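Local coordinates for protein B-agarase (Agarivorans gilvus, PDB 5Z6P) that probably cleaves the beta-glycosidic links of agarose as a glycoside hydrolase family 50 agarase, at residues L305-I316 with F715-S726. Sequence-based numbering, arbitrary orientation.
Sequences LDIIRLANTSTI and FQYIDSPITGRS
G724 O takes a proton from T315 OG1 at 2.7 Å and a second from a water that accepts from I316 N, so one carbonyl of the P721–G724 type I turn is linked to both T315 and I316. With its chi1 of -169°, T315 sets OG1 opposite its own backbone N and facing this turn; T723 OG1 lies 2.6 Å from T315 OG1, and P721 CB packs on T315 CB. S314 OG and S726 OG share a hydrogen bond of 2.9 Å, and S726 N donates to S314 O. N312 lays its amide over the R725 guanidinium, the planes 25° apart and N312 ND2 3.3 Å from R725 CZ; R725 NH1 forms a salt bridge with D728. R309 grips N312 OD1 side-on with NE and NH2, which fixes the amide's rotation, while ND2 donates to a water that also lies 2.8 Å from Q716 OE1. At the far end Y717 N donates to D306 O (3.1 Å), just after the non-proline cis peptide preceding Q716, a familiar feature of related glycoside hydrolases. I307 CG1 touches F715 CE2 at 3.6 Å, while L305 CD1 meets Y717 CD1. Here the loops leaving adjacent parallel strands 299-305 and 709-714, probably first and last of a (beta/alpha)8 barrel, pack together; helix 413-428 covers L305 and Y717, helix 397-406 covers T313 and I718, and strand 388-395 flanks S314, I316 and S726.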
# COMPACT_ATOMS: atom_id res chain seq x y z
N LEU A 305 7.80 12.13 1.53
CA LEU A 305 7.10 11.34 0.52
C LEU A 305 7.99 10.25 -0.07
O LEU A 305 9.20 10.40 -0.16
CB LEU A 305 6.61 12.25 -0.62
CG LEU A 305 5.96 13.58 -0.22
CD1 LEU A 305 5.59 14.39 -1.47
CD2 LEU A 305 4.74 13.36 0.65
N ASP A 306 7.37 9.15 -0.44
CA ASP A 306 8.05 8.06 -1.10
C ASP A 306 8.10 8.26 -2.62
O ASP A 306 7.34 9.05 -3.17
CB ASP A 306 7.37 6.74 -0.79
CG ASP A 306 7.39 6.41 0.68
OD1 ASP A 306 8.37 6.73 1.39
OD2 ASP A 306 6.39 5.83 1.12
N ILE A 307 8.99 7.52 -3.27
CA ILE A 307 9.11 7.48 -4.73
C ILE A 307 9.42 8.86 -5.30
O ILE A 307 8.62 9.47 -5.98
CB ILE A 307 7.83 6.92 -5.39
CG1 ILE A 307 7.35 5.66 -4.66
CG2 ILE A 307 8.08 6.64 -6.88
CD1 ILE A 307 8.17 4.41 -4.97
N ILE A 308 10.61 9.37 -5.00
CA ILE A 308 11.06 10.62 -5.57
C ILE A 308 12.02 10.30 -6.71
O ILE A 308 13.23 10.38 -6.60
CB ILE A 308 11.67 11.52 -4.49
CG1 ILE A 308 10.64 11.68 -3.36
CG2 ILE A 308 12.03 12.88 -5.08
CD1 ILE A 308 11.15 12.28 -2.12
N ARG A 309 11.42 9.92 -7.83
CA ARG A 309 12.12 9.37 -8.98
C ARG A 309 11.10 9.25 -10.10
O ARG A 309 9.89 9.43 -9.86
CB ARG A 309 12.74 8.01 -8.65
CG ARG A 309 11.72 6.92 -8.35
CD ARG A 309 12.40 5.60 -7.97
NE ARG A 309 11.48 4.47 -8.00
CZ ARG A 309 11.77 3.26 -7.53
NH1 ARG A 309 12.97 3.02 -7.01
NH2 ARG A 309 10.87 2.28 -7.59
N LEU A 310 11.56 8.93 -11.31
CA LEU A 310 10.67 8.88 -12.47
C LEU A 310 10.23 7.45 -12.83
O LEU A 310 9.24 7.26 -13.51
CB LEU A 310 11.33 9.51 -13.69
CG LEU A 310 11.57 11.01 -13.69
CD1 LEU A 310 11.78 11.49 -15.11
CD2 LEU A 310 10.45 11.77 -13.00
N ALA A 311 10.98 6.47 -12.34
CA ALA A 311 10.85 5.09 -12.79
C ALA A 311 9.46 4.49 -12.64
O ALA A 311 9.12 3.53 -13.32
CB ALA A 311 11.86 4.22 -12.05
N ASN A 312 8.65 5.04 -11.74
CA ASN A 312 7.32 4.49 -11.52
C ASN A 312 6.21 5.25 -12.28
O ASN A 312 5.03 4.92 -12.12
CB ASN A 312 6.97 4.45 -10.01
CG ASN A 312 7.77 3.41 -9.22
OD1 ASN A 312 8.99 3.32 -9.33
ND2 ASN A 312 7.08 2.64 -8.41
N THR A 313 6.59 6.22 -13.11
CA THR A 313 5.63 7.05 -13.86
C THR A 313 5.26 6.52 -15.28
O THR A 313 4.37 7.03 -15.93
CB THR A 313 6.18 8.50 -14.01
OG1 THR A 313 7.38 8.51 -14.79
CG2 THR A 313 6.50 9.08 -12.64
N SER A 314 5.93 5.48 -15.74
CA SER A 314 5.66 4.99 -17.08
C SER A 314 4.36 4.18 -17.14
O SER A 314 3.95 3.57 -16.16
CB SER A 314 6.83 4.17 -17.60
OG SER A 314 6.76 2.84 -17.13
N THR A 315 3.72 4.22 -18.30
CA THR A 315 2.47 3.52 -18.54
C THR A 315 2.52 2.81 -19.92
O THR A 315 3.22 3.25 -20.83
CB THR A 315 1.28 4.52 -18.46
OG1 THR A 315 0.04 3.81 -18.45
CG2 THR A 315 1.30 5.51 -19.65
N ILE A 316 1.78 1.72 -20.07
CA ILE A 316 1.79 0.96 -21.31
C ILE A 316 1.04 1.70 -22.43
O ILE A 316 -0.10 2.14 -22.23
CB ILE A 316 1.16 -0.44 -21.10
CG1 ILE A 316 2.09 -1.31 -20.25
CG2 ILE A 316 0.86 -1.11 -22.43
CD1 ILE A 316 3.37 -1.74 -20.95
N PHE A 715 2.98 7.60 0.57
CA PHE A 715 3.16 6.96 -0.74
C PHE A 715 2.06 7.50 -1.65
O PHE A 715 0.93 7.05 -1.56
CB PHE A 715 3.09 5.43 -0.61
CG PHE A 715 3.59 4.67 -1.82
CD1 PHE A 715 2.85 4.62 -2.98
CD2 PHE A 715 4.79 3.99 -1.78
CE1 PHE A 715 3.29 3.91 -4.10
CE2 PHE A 715 5.24 3.28 -2.89
CZ PHE A 715 4.48 3.24 -4.05
N GLN A 716 2.37 8.42 -2.56
CA GLN A 716 3.69 8.73 -3.07
C GLN A 716 3.71 10.18 -3.59
O GLN A 716 2.69 10.84 -3.60
CB GLN A 716 4.07 7.75 -4.20
CG GLN A 716 3.03 7.78 -5.32
CD GLN A 716 3.33 6.84 -6.49
OE1 GLN A 716 4.38 6.22 -6.55
NE2 GLN A 716 2.39 6.75 -7.43
N TYR A 717 4.88 10.65 -4.02
CA TYR A 717 5.07 12.00 -4.54
C TYR A 717 4.09 12.31 -5.69
O TYR A 717 3.33 13.26 -5.64
CB TYR A 717 6.50 12.16 -5.03
CG TYR A 717 6.95 13.54 -5.48
CD1 TYR A 717 6.29 14.69 -5.07
CD2 TYR A 717 8.06 13.67 -6.31
CE1 TYR A 717 6.72 15.93 -5.47
CE2 TYR A 717 8.49 14.91 -6.72
CZ TYR A 717 7.82 16.05 -6.29
OH TYR A 717 8.23 17.30 -6.68
N ILE A 718 4.12 11.44 -6.70
CA ILE A 718 3.44 11.65 -7.98
C ILE A 718 2.21 10.76 -8.12
O ILE A 718 2.27 9.58 -7.78
CB ILE A 718 4.41 11.38 -9.16
CG1 ILE A 718 5.68 12.24 -9.01
CG2 ILE A 718 3.74 11.59 -10.51
CD1 ILE A 718 6.87 11.67 -9.73
N ASP A 719 1.09 11.31 -8.61
CA ASP A 719 -0.04 10.49 -9.04
C ASP A 719 0.42 9.24 -9.83
O ASP A 719 1.37 9.34 -10.62
CB ASP A 719 -0.99 11.32 -9.93
CG ASP A 719 -2.19 11.89 -9.18
OD1 ASP A 719 -2.39 11.53 -8.00
OD2 ASP A 719 -2.95 12.69 -9.78
N SER A 720 -0.23 8.10 -9.63
CA SER A 720 -0.13 6.99 -10.58
C SER A 720 -0.61 7.44 -11.95
O SER A 720 -1.49 8.29 -12.03
CB SER A 720 -0.98 5.78 -10.17
OG SER A 720 -0.75 5.34 -8.86
N PRO A 721 -0.10 6.84 -13.04
CA PRO A 721 -0.73 7.07 -14.34
C PRO A 721 -2.17 6.59 -14.31
O PRO A 721 -2.44 5.59 -13.67
CB PRO A 721 0.10 6.24 -15.32
CG PRO A 721 1.38 5.98 -14.62
CD PRO A 721 1.07 5.95 -13.15
N ILE A 722 -3.08 7.30 -14.97
CA ILE A 722 -4.51 6.95 -14.93
C ILE A 722 -4.72 5.62 -15.63
O ILE A 722 -5.64 4.86 -15.30
CB ILE A 722 -5.38 8.07 -15.58
CG1 ILE A 722 -5.30 9.35 -14.74
CG2 ILE A 722 -6.83 7.63 -15.73
CD1 ILE A 722 -5.98 10.55 -15.35
N THR A 723 -3.84 5.32 -16.58
CA THR A 723 -3.86 4.06 -17.31
C THR A 723 -3.01 2.99 -16.62
O THR A 723 -2.85 1.89 -17.13
CB THR A 723 -3.33 4.28 -18.75
OG1 THR A 723 -2.20 5.14 -18.70
CG2 THR A 723 -4.40 4.92 -19.63
N GLY A 724 -2.46 3.31 -15.47
CA GLY A 724 -1.69 2.33 -14.72
C GLY A 724 -0.19 2.31 -14.94
O GLY A 724 0.30 2.48 -16.06
N ARG A 725 0.53 2.10 -13.84
CA ARG A 725 1.95 1.77 -13.85
C ARG A 725 2.19 0.57 -14.73
O ARG A 725 1.51 -0.43 -14.58
CB ARG A 725 2.46 1.44 -12.45
CG ARG A 725 2.99 2.58 -11.69
CD ARG A 725 3.81 2.08 -10.51
NE ARG A 725 5.04 1.45 -10.95
CZ ARG A 725 5.64 0.44 -10.34
NH1 ARG A 725 5.12 -0.10 -9.24
NH2 ARG A 725 6.77 -0.04 -10.84
N SER A 726 3.18 0.67 -15.61
CA SER A 726 3.51 -0.40 -16.55
C SER A 726 3.72 -1.74 -15.87
O SER A 726 3.15 -2.75 -16.28
CB SER A 726 4.77 -0.05 -17.34
OG SER A 726 4.60 1.16 -18.03
O HOH W 1 5.85 9.42 -6.89
O HOH W 2 4.43 3.64 -7.66
O HOH W 3 2.97 5.25 -10.18
O HOH W 4 -0.06 0.50 -17.95